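Local atomic coordinates of HTH-type transcriptional regulator yiaJ (Escherichia coli, PDB entry 1YSQ), a protein that represses transcription of the yiaKLMNOPQRS operon, which may serve in 2,3-diketo-L-gulonate utilization, and is represented here by its C-terminal IclR-type effector-binding domain. Residues A[67-72]-A[132-137]. Sequence-based numbering, arbitrary orientation.
Sequences SAMGKI and CIAVPV. With PO4 (phosphate ion), chain B.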
ATOM      1  N   SER A  67      -5.927   4.365  -2.793  1.00 24.05           N
ATOM      2  CA  SER A  67      -5.087   3.573  -1.891  1.00 23.57           C
ATOM      3  C   SER A  67      -3.739   3.379  -2.565  1.00 23.05           C
ATOM      4  O   SER A  67      -3.682   2.926  -3.714  1.00 23.33           O
ATOM      5  CB  SER A  67      -5.738   2.209  -1.620  1.00 23.33           C
ATOM      6  OG  SER A  67      -4.838   1.256  -1.070  1.00 25.28           O
ATOM      7  N   ALA A  68      -2.655   3.699  -1.858  1.00 22.63           N
ATOM      8  CA  ALA A  68      -1.310   3.459  -2.415  1.00 21.17           C
ATOM      9  C   ALA A  68      -1.102   1.979  -2.783  1.00 21.06           C
ATOM     10  O   ALA A  68      -0.615   1.659  -3.879  1.00 20.20           O
ATOM     11  CB  ALA A  68      -0.213   3.958  -1.459  1.00 21.81           C
ATOM     12  N   MET A  69      -1.465   1.080  -1.870  1.00 20.49           N
ATOM     13  CA  MET A  69      -1.440  -0.364  -2.148  1.00 19.98           C
ATOM     14  C   MET A  69      -2.365  -0.732  -3.325  1.00 20.26           C
ATOM     15  O   MET A  69      -1.979  -1.522  -4.201  1.00 20.39           O
ATOM     16  CB  MET A  69      -1.789  -1.157  -0.884  1.00 19.40           C
ATOM     17  CG  MET A  69      -0.676  -1.117   0.222  1.00 18.04           C
ATOM     18  SD  MET A  69      -1.018  -2.141   1.703  1.00  4.88           S
ATOM     19  CE  MET A  69      -2.272  -1.263   2.328  1.00 15.42           C
ATOM     20  N   GLY A  70      -3.564  -0.139  -3.360  1.00 20.09           N
ATOM     21  CA  GLY A  70      -4.502  -0.352  -4.462  1.00 20.23           C
ATOM     22  C   GLY A  70      -3.929   0.084  -5.811  1.00 20.34           C
ATOM     23  O   GLY A  70      -4.112  -0.597  -6.821  1.00 19.75           O
ATOM     24  N   LYS A  71      -3.212   1.211  -5.826  1.00 20.04           N
ATOM     25  CA  LYS A  71      -2.571   1.680  -7.056  1.00 20.24           C
ATOM     26  C   LYS A  71      -1.479   0.712  -7.517  1.00 20.54           C
ATOM     27  O   LYS A  71      -1.322   0.464  -8.720  1.00 20.82           O
ATOM     28  CB  LYS A  71      -2.036   3.106  -6.889  1.00 20.09           C
ATOM     29  CG  LYS A  71      -3.165   4.142  -6.809  1.00 20.87           C
ATOM     30  CD  LYS A  71      -2.625   5.590  -6.849  1.00 19.08           C
ATOM     31  CE  LYS A  71      -1.790   5.892  -5.599  1.00 21.29           C
ATOM     32  NZ  LYS A  71      -1.306   7.304  -5.537  1.00 19.84           N
ATOM     33  N   ILE A  72      -0.759   0.123  -6.563  1.00 19.64           N
ATOM     34  CA  ILE A  72       0.219  -0.925  -6.891  1.00 19.05           C
ATOM     35  C   ILE A  72      -0.469  -2.100  -7.588  1.00 19.23           C
ATOM     36  O   ILE A  72      -0.003  -2.571  -8.620  1.00 18.64           O
ATOM     37  CB  ILE A  72       0.954  -1.374  -5.612  1.00 18.82           C
ATOM     38  CG1 ILE A  72       1.962  -0.303  -5.207  1.00 19.25           C
ATOM     39  CG2 ILE A  72       1.659  -2.743  -5.793  1.00 18.84           C
ATOM     40  CD1 ILE A  72       2.488  -0.481  -3.814  1.00 19.94           C
ATOM     41  N   CYS A 132       1.363   8.082   2.568  1.00 21.72           N
ATOM     42  CA  CYS A 132       1.777   6.687   2.716  1.00 23.49           C
ATOM     43  C   CYS A 132       2.814   6.323   1.666  1.00 21.79           C
ATOM     44  O   CYS A 132       2.883   6.966   0.605  1.00 21.11           O
ATOM     45  CB  CYS A 132       0.571   5.738   2.583  1.00 24.69           C
ATOM     46  SG  CYS A 132      -0.801   6.261   3.639  1.00 36.30           S
ATOM     47  N   ILE A 133       3.617   5.299   1.969  1.00 20.89           N
ATOM     48  CA  ILE A 133       4.548   4.712   0.974  1.00 19.91           C
ATOM     49  C   ILE A 133       4.216   3.230   0.924  1.00 19.24           C
ATOM     50  O   ILE A 133       4.077   2.606   1.973  1.00 18.66           O
ATOM     51  CB  ILE A 133       6.026   4.878   1.403  1.00 20.02           C
ATOM     52  CG1 ILE A 133       6.335   6.319   1.804  1.00 21.72           C
ATOM     53  CG2 ILE A 133       6.991   4.440   0.261  1.00 19.46           C
ATOM     54  CD1 ILE A 133       7.580   6.434   2.693  1.00 23.74           C
ATOM     55  N   ALA A 134       4.102   2.662  -0.277  1.00 17.89           N
ATOM     56  CA  ALA A 134       3.667   1.270  -0.410  1.00 17.66           C
ATOM     57  C   ALA A 134       4.552   0.521  -1.414  1.00 17.86           C
ATOM     58  O   ALA A 134       5.130   1.132  -2.335  1.00 18.43           O
ATOM     59  CB  ALA A 134       2.199   1.213  -0.847  1.00 17.03           C
ATOM     60  N   VAL A 135       4.673  -0.790  -1.208  1.00 18.72           N
ATOM     61  CA  VAL A 135       5.417  -1.676  -2.100  1.00 18.51           C
ATOM     62  C   VAL A 135       4.638  -2.984  -2.351  1.00 19.01           C
ATOM     63  O   VAL A 135       3.841  -3.410  -1.517  1.00 18.53           O
ATOM     64  CB  VAL A 135       6.831  -2.040  -1.539  1.00 19.05           C
ATOM     65  CG1 VAL A 135       7.757  -0.830  -1.523  1.00 19.13           C
ATOM     66  CG2 VAL A 135       6.732  -2.694  -0.149  1.00 19.15           C
ATOM     67  N   PRO A 136       4.875  -3.624  -3.496  1.00 19.41           N
ATOM     68  CA  PRO A 136       4.300  -4.948  -3.784  1.00 19.42           C
ATOM     69  C   PRO A 136       4.991  -6.084  -3.027  1.00 20.01           C
ATOM     70  O   PRO A 136       6.165  -5.955  -2.687  1.00 20.03           O
ATOM     71  CB  PRO A 136       4.550  -5.107  -5.290  1.00 19.99           C
ATOM     72  CG  PRO A 136       5.828  -4.294  -5.543  1.00 18.73           C
ATOM     73  CD  PRO A 136       5.680  -3.106  -4.627  1.00 19.41           C
ATOM     74  N   VAL A 137       4.250  -7.165  -2.747  1.00 19.58           N
ATOM     75  CA  VAL A 137       4.819  -8.439  -2.306  1.00 20.24           C
ATOM     76  C   VAL A 137       4.569  -9.372  -3.485  1.00 21.15           C
ATOM     77  O   VAL A 137       3.422  -9.628  -3.842  1.00 21.06           O
ATOM     78  CB  VAL A 137       4.114  -8.996  -1.039  1.00 21.44           C
ATOM     79  CG1 VAL A 137       4.605 -10.431  -0.693  1.00 20.81           C
ATOM     80  CG2 VAL A 137       4.305  -8.040   0.130  1.00 20.97           C
TER
HETATM   81  P   PO4 B 301      -2.767   2.674   1.618  1.00 32.99           P
HETATM   82  O1  PO4 B 301      -2.806   4.118   1.087  1.00 29.61           O
HETATM   83  O2  PO4 B 301      -2.157   1.725   0.636  1.00 33.75           O
HETATM   84  O3  PO4 B 301      -2.042   2.583   2.947  1.00 33.22           O
HETATM   85  O4  PO4 B 301      -4.219   2.279   1.833  1.00 35.04           O
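Ala134 CB projects from the strand toward the start of helix 68-75, where Ala68 and Met69 in the first turn, and Ile72 one turn on from Ala68, close round it. Ala68 CB meets Ala134 CB tip to tip at 3.7 Å, and Met69 touches the same methyl with CG. Ile72 arrives alongside: with CG1 anti to its carbonyl carbon (chi1 -75°) and an extended chi2, Ile72 CD1 comes 3.4 Å from Ala134 CB and rests on the strand backbone at Ala134 C and Val135 N. Ile72 CG2 packs on Pro136 CB at 3.8 Å, the two side chains crossing at about a right angle. With only methyl groups at Ala68 and Ala134 between them, the helix and strand segments come within 7.6 Å (axis to axis), at 35° between their directions; they meet by van der Waals contact of apolar side chains, partly against strand backbone.

Beside it the helix N-terminus binds a phosphate, probably from the crystallisation liquor. Ala68 N donates to phosphate O1, and Met69 N donates to phosphate O2 at 2.7 Å, nearly straight at 172°. The Met69 side chain curls round that oxygen: CG lies 3.2 Å from phosphate O2, and the bend at chi3 brings CE to 3.4 Å from it. Ser67 OG, anti to its backbone N, caps the helix by accepting from Gly70 N at 3.0 Å; it also lies within hydrogen-bonding distance of phosphate O2 and O4. An alanine at Ser67 would probably leave Gly70 N without its cap and the phosphate with one hydroxyl partner fewer. The anion at a helix start is consistent with the ligand pocket expected of this GAF-like domain.

Ser149 OG, on strand 146-153, also binds the phosphate. That strand and strand 120-123 flank 130-137 in the antiparallel sheet. Helix 68-75 lies on one face, while Val135 turns to the other and packs against helix 162-182.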